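Long-range contacts in response regulator receiver protein (Pseudoalteromonas atlantica T6c, PDB 3KTO), which is probably a two-component signalling protein whose receiver domain would relay a phosphorylation-linked signal to transcriptional control: residues P7-V12 against D50-I55; V12-D17 against I55-L60; I84-S89 against K109-H114. All blocks are in the same frame, centred on the assembly; numbering follows the deposited sequence.

Contact 1: P7-V12 against D50-I55; sequences PIIYLV and DAIGMI
Strands 8-12 and 51-55 run side by side in the same direction, their axes 19° apart. Five backbone hydrogen bonds join them, the donor alternating between the two strands. Asp50 O receives Ile8 N from above its carbonyl plane, whereas Ile8 O takes Ile52 N within its own. After that the register slips by one residue: Ile9 lies opposite Gly53, and Ile52 is the extra residue of a beta bulge. Gly53 N, just past it, is buried without a partner, probably a consequence of the slip. Pairing resumes with the longest bond, Tyr10 N to Gly53 O at 3.2 Å. Ile55 N to Tyr10 O, at 2.8 Å, and Val12 N to Ile55 O then lie nearly along the C=O axes. CA-H...O contacts such as Ala51 CA to Ile8 O, 3.1 Å, fill in beside these bonds. Tyr10 OH is hydrogen-bonded to Ser48 N.

Apolar contacts sort by sheet face. On one, the Tyr10 ring brings CE2 within 3.5 Å of Ala51 CB, with CG of selenomethionine Met54 at its edge. The bent Met54 chain carries CE to Val12 CG2, 3.8 Å away. On the other face Ile9 CG2 meets Ile55 CG1, and Leu11 CD1 presses on Ile55 CG2 at a tight 3.4 Å. At the bulge Ile52 CG1 takes the crowded position between backbone N and carbonyl carbon (chi1 62°), touching Ile9 CG1 while CD1 reaches Pro7 CB.

Helices 16-26 and 113-127 pack against the face bearing Ile9, Leu11 and Ile55, and Phe42 meets the Tyr10 ring edge-to-face on the other. Adjacent parallel strands, in a five-stranded sheet of order 2-1-3-4-5 flanked by helices, make the central layer of the CheY-like receiver fold.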
# COMPACT_ATOMS: atom_id res chain seq x y z
N PRO A 7 -14.52 -20.59 -19.37
CA PRO A 7 -13.18 -20.53 -18.74
C PRO A 7 -13.16 -19.53 -17.59
O PRO A 7 -13.45 -18.35 -17.76
CB PRO A 7 -12.20 -20.14 -19.84
CG PRO A 7 -12.89 -20.74 -21.05
CD PRO A 7 -14.39 -20.45 -20.83
N ILE A 8 -12.79 -20.03 -16.42
CA ILE A 8 -12.75 -19.20 -15.22
C ILE A 8 -11.37 -19.12 -14.59
O ILE A 8 -10.67 -20.12 -14.51
CB ILE A 8 -13.71 -19.75 -14.16
CG1 ILE A 8 -15.07 -20.05 -14.79
CG2 ILE A 8 -13.86 -18.75 -13.02
CD1 ILE A 8 -16.04 -20.75 -13.87
N ILE A 9 -11.00 -17.93 -14.14
CA ILE A 9 -9.73 -17.73 -13.45
C ILE A 9 -10.07 -17.09 -12.11
O ILE A 9 -10.68 -16.03 -12.06
CB ILE A 9 -8.76 -16.80 -14.21
CG1 ILE A 9 -8.19 -17.54 -15.42
CG2 ILE A 9 -7.62 -16.36 -13.28
CD1 ILE A 9 -7.05 -16.81 -16.10
N TYR A 10 -9.69 -17.77 -11.04
CA TYR A 10 -9.96 -17.28 -9.70
C TYR A 10 -8.89 -16.30 -9.24
O TYR A 10 -7.69 -16.60 -9.32
CB TYR A 10 -10.01 -18.44 -8.70
CG TYR A 10 -11.11 -19.45 -8.97
CD1 TYR A 10 -12.44 -19.06 -9.05
CD2 TYR A 10 -10.81 -20.81 -9.13
CE1 TYR A 10 -13.46 -19.99 -9.28
CE2 TYR A 10 -11.82 -21.74 -9.36
CZ TYR A 10 -13.14 -21.33 -9.43
OH TYR A 10 -14.14 -22.25 -9.66
N LEU A 11 -9.32 -15.14 -8.76
CA LEU A 11 -8.41 -14.13 -8.24
C LEU A 11 -8.62 -14.02 -6.73
O LEU A 11 -9.73 -13.77 -6.26
CB LEU A 11 -8.67 -12.77 -8.90
CG LEU A 11 -7.93 -11.56 -8.29
CD1 LEU A 11 -6.42 -11.79 -8.29
CD2 LEU A 11 -8.26 -10.31 -9.08
N VAL A 12 -7.56 -14.25 -5.96
CA VAL A 12 -7.64 -14.15 -4.50
C VAL A 12 -6.70 -13.00 -4.12
O VAL A 12 -5.48 -13.10 -4.26
CB VAL A 12 -7.19 -15.46 -3.83
CG1 VAL A 12 -7.53 -15.43 -2.35
CG2 VAL A 12 -7.88 -16.65 -4.49
N ASP A 50 -14.55 -25.65 -14.92
CA ASP A 50 -14.29 -24.69 -15.98
C ASP A 50 -13.17 -23.72 -15.59
O ASP A 50 -12.85 -22.79 -16.34
CB ASP A 50 -15.57 -23.91 -16.30
CG ASP A 50 -16.65 -24.80 -16.90
OD1 ASP A 50 -16.46 -25.27 -18.04
OD2 ASP A 50 -17.67 -25.03 -16.22
N ALA A 51 -12.59 -23.94 -14.42
CA ALA A 51 -11.49 -23.11 -13.96
C ALA A 51 -10.23 -23.58 -14.66
O ALA A 51 -9.93 -24.78 -14.68
CB ALA A 51 -11.33 -23.23 -12.45
N ILE A 52 -9.49 -22.64 -15.25
CA ILE A 52 -8.27 -22.96 -15.96
C ILE A 52 -7.03 -22.37 -15.29
O ILE A 52 -5.92 -22.79 -15.56
CB ILE A 52 -8.33 -22.47 -17.42
CG1 ILE A 52 -8.46 -20.94 -17.45
CG2 ILE A 52 -9.51 -23.11 -18.14
CD1 ILE A 52 -8.30 -20.33 -18.81
N GLY A 53 -7.23 -21.38 -14.41
CA GLY A 53 -6.08 -20.78 -13.74
C GLY A 53 -6.42 -19.98 -12.50
O GLY A 53 -7.59 -19.86 -12.11
N MSE A 54 -5.38 -19.44 -11.85
CA MSE A 54 -5.56 -18.64 -10.65
C MSE A 54 -4.53 -17.50 -10.56
O MSE A 54 -3.45 -17.57 -11.12
CB MSE A 54 -5.43 -19.51 -9.39
CG MSE A 54 -6.61 -20.46 -9.14
SE MSE A 54 -6.58 -21.32 -7.39
CE MSE A 54 -6.59 -19.76 -6.33
N ILE A 55 -4.91 -16.45 -9.84
CA ILE A 55 -4.05 -15.30 -9.60
C ILE A 55 -4.18 -15.10 -8.10
O ILE A 55 -5.30 -14.98 -7.58
CB ILE A 55 -4.53 -14.05 -10.34
CG1 ILE A 55 -4.53 -14.32 -11.85
CG2 ILE A 55 -3.63 -12.86 -9.98
CD1 ILE A 55 -4.91 -13.11 -12.70

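Contact 2: V12-D17 against I55-L60; sequences VDHQKD and IIEAHL
The imidazole of His14 has neighbours on both faces and at one edge: Leu60 C lies over one face, Gln15 CG over the opposite face, both toward the rim, and Glu57 CG meets the edge in plane, 3.8 Å from CE1. His59 O is also near, 3.3 Å from His14 CE1. The His59 ring has Ala58 CB over its centre.

Near the His14 ring stand the carboxylates of Asp13 and Glu57, their planes 73° apart. Asp13, its CG anti to the backbone N, closes an Asx turn by accepting Gln15 N at OD1 over 2.7 Å. Glu57 bends at chi2 and offers the anti lone pair of OE2 to His59 N, 2.8 Å away. Asp13 OD2 and Glu57 OE1 come within 4.3 Å, a repulsion that Lys109 probably offsets by bridging both. Glu57 probably occupies the position at which receiver domains usually carry the phosphoacceptor aspartate, which would make this pocket atypical.

The last rung of the strand pair, Glu57 N to Val12 O at 3.0 Å, is nearly collinear with the C=O. Beyond it Leu60 CD1 crosses to Val12 CG1, 3.8 Å away. The contact thus lies at the C-terminal ends of strands 8-12 and 51-57, where helix 16-26 begins, with helix 39-42 beside Leu60 and strand 83-87 flanking Ile55 and Ala58.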
# COMPACT_ATOMS: atom_id res chain seq x y z
N VAL A 12 -7.56 -14.25 -5.96
CA VAL A 12 -7.64 -14.15 -4.50
C VAL A 12 -6.70 -13.00 -4.12
O VAL A 12 -5.48 -13.10 -4.26
CB VAL A 12 -7.19 -15.46 -3.83
CG1 VAL A 12 -7.53 -15.43 -2.35
CG2 VAL A 12 -7.88 -16.65 -4.49
N ASP A 13 -7.29 -11.91 -3.65
CA ASP A 13 -6.54 -10.72 -3.29
C ASP A 13 -7.42 -9.93 -2.32
O ASP A 13 -8.58 -9.67 -2.63
CB ASP A 13 -6.28 -9.90 -4.56
CG ASP A 13 -5.37 -8.70 -4.33
OD1 ASP A 13 -5.45 -8.09 -3.25
OD2 ASP A 13 -4.60 -8.36 -5.25
N HIS A 14 -6.87 -9.56 -1.17
CA HIS A 14 -7.63 -8.82 -0.16
C HIS A 14 -7.79 -7.33 -0.48
O HIS A 14 -8.52 -6.61 0.21
CB HIS A 14 -6.95 -8.95 1.20
CG HIS A 14 -5.58 -8.37 1.24
ND1 HIS A 14 -4.52 -8.92 0.55
CD2 HIS A 14 -5.10 -7.25 1.83
CE1 HIS A 14 -3.45 -8.17 0.72
NE2 HIS A 14 -3.77 -7.15 1.49
N GLN A 15 -7.11 -6.86 -1.52
CA GLN A 15 -7.21 -5.45 -1.90
C GLN A 15 -8.38 -5.22 -2.86
O GLN A 15 -8.36 -5.67 -4.00
CB GLN A 15 -5.91 -4.99 -2.54
CG GLN A 15 -4.77 -4.78 -1.55
CD GLN A 15 -5.06 -3.66 -0.56
OE1 GLN A 15 -5.53 -2.58 -0.94
NE2 GLN A 15 -4.77 -3.90 0.71
N LYS A 16 -9.39 -4.51 -2.37
CA LYS A 16 -10.57 -4.20 -3.18
C LYS A 16 -10.21 -3.55 -4.50
O LYS A 16 -10.70 -3.95 -5.55
CB LYS A 16 -11.52 -3.29 -2.41
CG LYS A 16 -12.27 -3.98 -1.27
CD LYS A 16 -13.36 -3.08 -0.71
CE LYS A 16 -12.78 -1.86 -0.02
NZ LYS A 16 -12.07 -2.25 1.23
N ASP A 17 -9.35 -2.53 -4.46
CA ASP A 17 -8.95 -1.83 -5.67
C ASP A 17 -8.30 -2.78 -6.67
O ASP A 17 -8.50 -2.67 -7.88
CB ASP A 17 -7.96 -0.69 -5.34
CG ASP A 17 -8.55 0.35 -4.41
OD1 ASP A 17 -9.79 0.35 -4.21
OD2 ASP A 17 -7.79 1.18 -3.88
N ILE A 55 -4.91 -16.45 -9.84
CA ILE A 55 -4.05 -15.30 -9.60
C ILE A 55 -4.18 -15.10 -8.10
O ILE A 55 -5.30 -14.98 -7.58
CB ILE A 55 -4.53 -14.05 -10.34
CG1 ILE A 55 -4.53 -14.32 -11.85
CG2 ILE A 55 -3.63 -12.86 -9.98
CD1 ILE A 55 -4.91 -13.11 -12.70
N ILE A 56 -3.05 -15.09 -7.41
CA ILE A 56 -3.08 -14.97 -5.96
C ILE A 56 -2.06 -13.96 -5.44
O ILE A 56 -0.90 -13.95 -5.86
CB ILE A 56 -2.78 -16.34 -5.31
CG1 ILE A 56 -3.73 -17.41 -5.87
CG2 ILE A 56 -2.92 -16.26 -3.80
CD1 ILE A 56 -3.45 -18.83 -5.31
N GLU A 57 -2.53 -13.10 -4.53
CA GLU A 57 -1.69 -12.10 -3.88
C GLU A 57 -0.89 -12.91 -2.87
O GLU A 57 -1.45 -13.68 -2.09
CB GLU A 57 -2.58 -11.06 -3.17
CG GLU A 57 -1.95 -10.33 -1.97
CD GLU A 57 -0.71 -9.52 -2.31
OE1 GLU A 57 -0.79 -8.62 -3.17
OE2 GLU A 57 0.35 -9.79 -1.70
N ALA A 58 0.43 -12.76 -2.90
CA ALA A 58 1.31 -13.51 -2.02
C ALA A 58 1.09 -13.27 -0.53
O ALA A 58 1.24 -14.20 0.27
CB ALA A 58 2.80 -13.21 -2.36
N HIS A 59 0.73 -12.05 -0.17
CA HIS A 59 0.57 -11.70 1.25
C HIS A 59 -0.85 -11.30 1.62
O HIS A 59 -1.10 -10.15 2.02
CB HIS A 59 1.54 -10.57 1.59
CG HIS A 59 2.93 -10.80 1.09
ND1 HIS A 59 3.64 -11.95 1.36
CD2 HIS A 59 3.74 -10.02 0.34
CE1 HIS A 59 4.83 -11.88 0.79
NE2 HIS A 59 4.92 -10.71 0.16
N LEU A 60 -1.78 -12.24 1.47
CA LEU A 60 -3.18 -11.99 1.78
C LEU A 60 -3.36 -11.43 3.19
O LEU A 60 -2.80 -11.96 4.15
CB LEU A 60 -3.99 -13.28 1.60
CG LEU A 60 -4.09 -13.75 0.15
CD1 LEU A 60 -4.57 -15.19 0.10
CD2 LEU A 60 -5.02 -12.83 -0.63

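Contact 3: I84-S89 against K109-H114; sequences IVMASS and KPFIEH
Lys109 and Pro110, joined by a cis peptide, open the loop that follows the last sheet strand, 105-108, the cis Lys-Pro step familiar from receiver domains. In the first shell Lys109 N donates to Ala87 O over 2.7 Å, coming from 37° above the carbonyl plane. Next to it Ser88 CA makes a CA-H...O contact of 3.3 Å to Lys109 O. The lysine side chain, CG anti to the carbonyl carbon, runs past selenomethionine Met86, whose CE lies 3.7 Å from Lys109 CG. The same methyl makes a CH-pi contact over the Phe111 ring face, CE 3.9 Å from the Phe111 centroid. Phe111 CG sits in the crowded position between backbone N and carbonyl carbon (chi1 61°).

Farther out, Leu22 of helix 16-26 packs on both Met86 and Phe111, and Leu25 on Phe111, so that the loop before helix 113-127 packs against helix 16-26. The lysine chain bends at chi3 (-69°) and stretches out again at chi4, toward Asp13 and Glu57. An alanine here would probably leave those carboxylates facing each other uncompensated, besides losing the aliphatic cover on Met86. Lys109 NZ forms salt bridges to Asp13 OD2 and Glu57 OE1, which would partly offset their charge.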
# COMPACT_ATOMS: atom_id res chain seq x y z
N ILE A 84 -0.60 -17.52 -11.17
CA ILE A 84 0.21 -16.31 -11.26
C ILE A 84 0.20 -15.71 -9.85
O ILE A 84 -0.85 -15.36 -9.33
CB ILE A 84 -0.42 -15.28 -12.22
CG1 ILE A 84 -0.55 -15.85 -13.63
CG2 ILE A 84 0.42 -14.02 -12.25
CD1 ILE A 84 -1.29 -14.93 -14.59
N VAL A 85 1.37 -15.61 -9.22
CA VAL A 85 1.44 -15.01 -7.89
C VAL A 85 1.88 -13.55 -8.03
O VAL A 85 2.80 -13.23 -8.78
CB VAL A 85 2.42 -15.80 -7.01
CG1 VAL A 85 2.61 -15.09 -5.68
CG2 VAL A 85 1.88 -17.22 -6.76
N MSE A 86 1.19 -12.65 -7.31
CA MSE A 86 1.49 -11.22 -7.37
C MSE A 86 1.73 -10.68 -5.96
O MSE A 86 1.17 -11.18 -4.99
CB MSE A 86 0.33 -10.46 -8.01
CG MSE A 86 -0.04 -10.96 -9.41
SE MSE A 86 -1.46 -9.91 -10.22
CE MSE A 86 -0.36 -8.46 -10.87
N ALA A 87 2.57 -9.66 -5.86
CA ALA A 87 2.86 -9.06 -4.56
C ALA A 87 3.33 -7.63 -4.76
O ALA A 87 4.05 -7.33 -5.71
CB ALA A 87 3.95 -9.88 -3.84
N SER A 88 2.88 -6.75 -3.88
CA SER A 88 3.27 -5.35 -3.95
C SER A 88 4.46 -5.16 -3.02
O SER A 88 5.05 -4.08 -2.93
CB SER A 88 2.11 -4.45 -3.53
OG SER A 88 1.55 -4.89 -2.31
N SER A 89 4.80 -6.25 -2.33
CA SER A 89 5.91 -6.29 -1.39
C SER A 89 6.55 -7.67 -1.51
O SER A 89 5.85 -8.69 -1.46
CB SER A 89 5.39 -6.10 0.04
OG SER A 89 6.42 -6.31 0.98
N LYS A 109 3.96 -5.87 -7.97
CA LYS A 109 2.98 -4.80 -8.19
C LYS A 109 3.59 -3.53 -7.57
O LYS A 109 4.27 -3.61 -6.55
CB LYS A 109 1.65 -5.12 -7.49
CG LYS A 109 0.88 -6.28 -8.09
CD LYS A 109 -0.53 -6.38 -7.52
CE LYS A 109 -0.53 -6.80 -6.05
NZ LYS A 109 -1.93 -6.92 -5.51
N PRO A 110 3.38 -2.36 -8.19
CA PRO A 110 2.64 -2.08 -9.42
C PRO A 110 3.25 -2.86 -10.58
O PRO A 110 4.47 -2.95 -10.72
CB PRO A 110 2.80 -0.57 -9.59
CG PRO A 110 4.12 -0.30 -8.95
CD PRO A 110 4.03 -1.13 -7.69
N PHE A 111 2.39 -3.42 -11.41
CA PHE A 111 2.82 -4.24 -12.53
C PHE A 111 2.63 -3.59 -13.89
O PHE A 111 1.97 -2.56 -14.03
CB PHE A 111 2.05 -5.56 -12.53
CG PHE A 111 0.57 -5.37 -12.66
CD1 PHE A 111 -0.17 -4.84 -11.62
CD2 PHE A 111 -0.08 -5.68 -13.86
CE1 PHE A 111 -1.53 -4.60 -11.75
CE2 PHE A 111 -1.44 -5.44 -14.00
CZ PHE A 111 -2.17 -4.90 -12.95
N ILE A 112 3.23 -4.22 -14.89
CA ILE A 112 3.15 -3.78 -16.26
C ILE A 112 1.96 -4.56 -16.81
O ILE A 112 1.97 -5.79 -16.81
CB ILE A 112 4.43 -4.15 -17.02
CG1 ILE A 112 5.64 -3.72 -16.20
CG2 ILE A 112 4.44 -3.47 -18.37
CD1 ILE A 112 6.97 -4.19 -16.75
N GLU A 113 0.94 -3.86 -17.26
CA GLU A 113 -0.23 -4.57 -17.74
C GLU A 113 0.00 -5.61 -18.82
O GLU A 113 -0.62 -6.68 -18.77
CB GLU A 113 -1.32 -3.59 -18.18
CG GLU A 113 -0.94 -2.62 -19.27
CD GLU A 113 -2.16 -1.87 -19.79
OE1 GLU A 113 -2.91 -1.31 -18.96
OE2 GLU A 113 -2.36 -1.84 -21.03
N HIS A 114 0.90 -5.36 -19.77
CA HIS A 114 1.09 -6.36 -20.82
C HIS A 114 1.69 -7.66 -20.27
O HIS A 114 1.45 -8.73 -20.82
CB HIS A 114 1.93 -5.82 -21.99
CG HIS A 114 3.40 -5.78 -21.74
ND1 HIS A 114 4.04 -4.67 -21.22
CD2 HIS A 114 4.37 -6.70 -21.96
CE1 HIS A 114 5.34 -4.91 -21.14
NE2 HIS A 114 5.56 -6.13 -21.58

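From the N terminus, strand 8-12 waits through helix 16-26, strand 32-36 and helix 39-42 until contact 1 closes the loop by bringing in strand 51-57. Contact 2 overlaps it at Val12 and Ile55 and crosses it along the chain, carrying the pairing on into the loops at the strand ends. Contact 3 comes later in series, closing the shorter loop that holds helix 92-100 and strand 105-108. Strand 83-87 joins the groups: probable backbone hydrogen bonds, Met54 O with Ile84 N and Ala58 N with Met86 O, tie contacts 1 and 2 to contact 3. The centre of contact 3 lies about 17 Å from that of contact 1 and about 10 Å from that of contact 2.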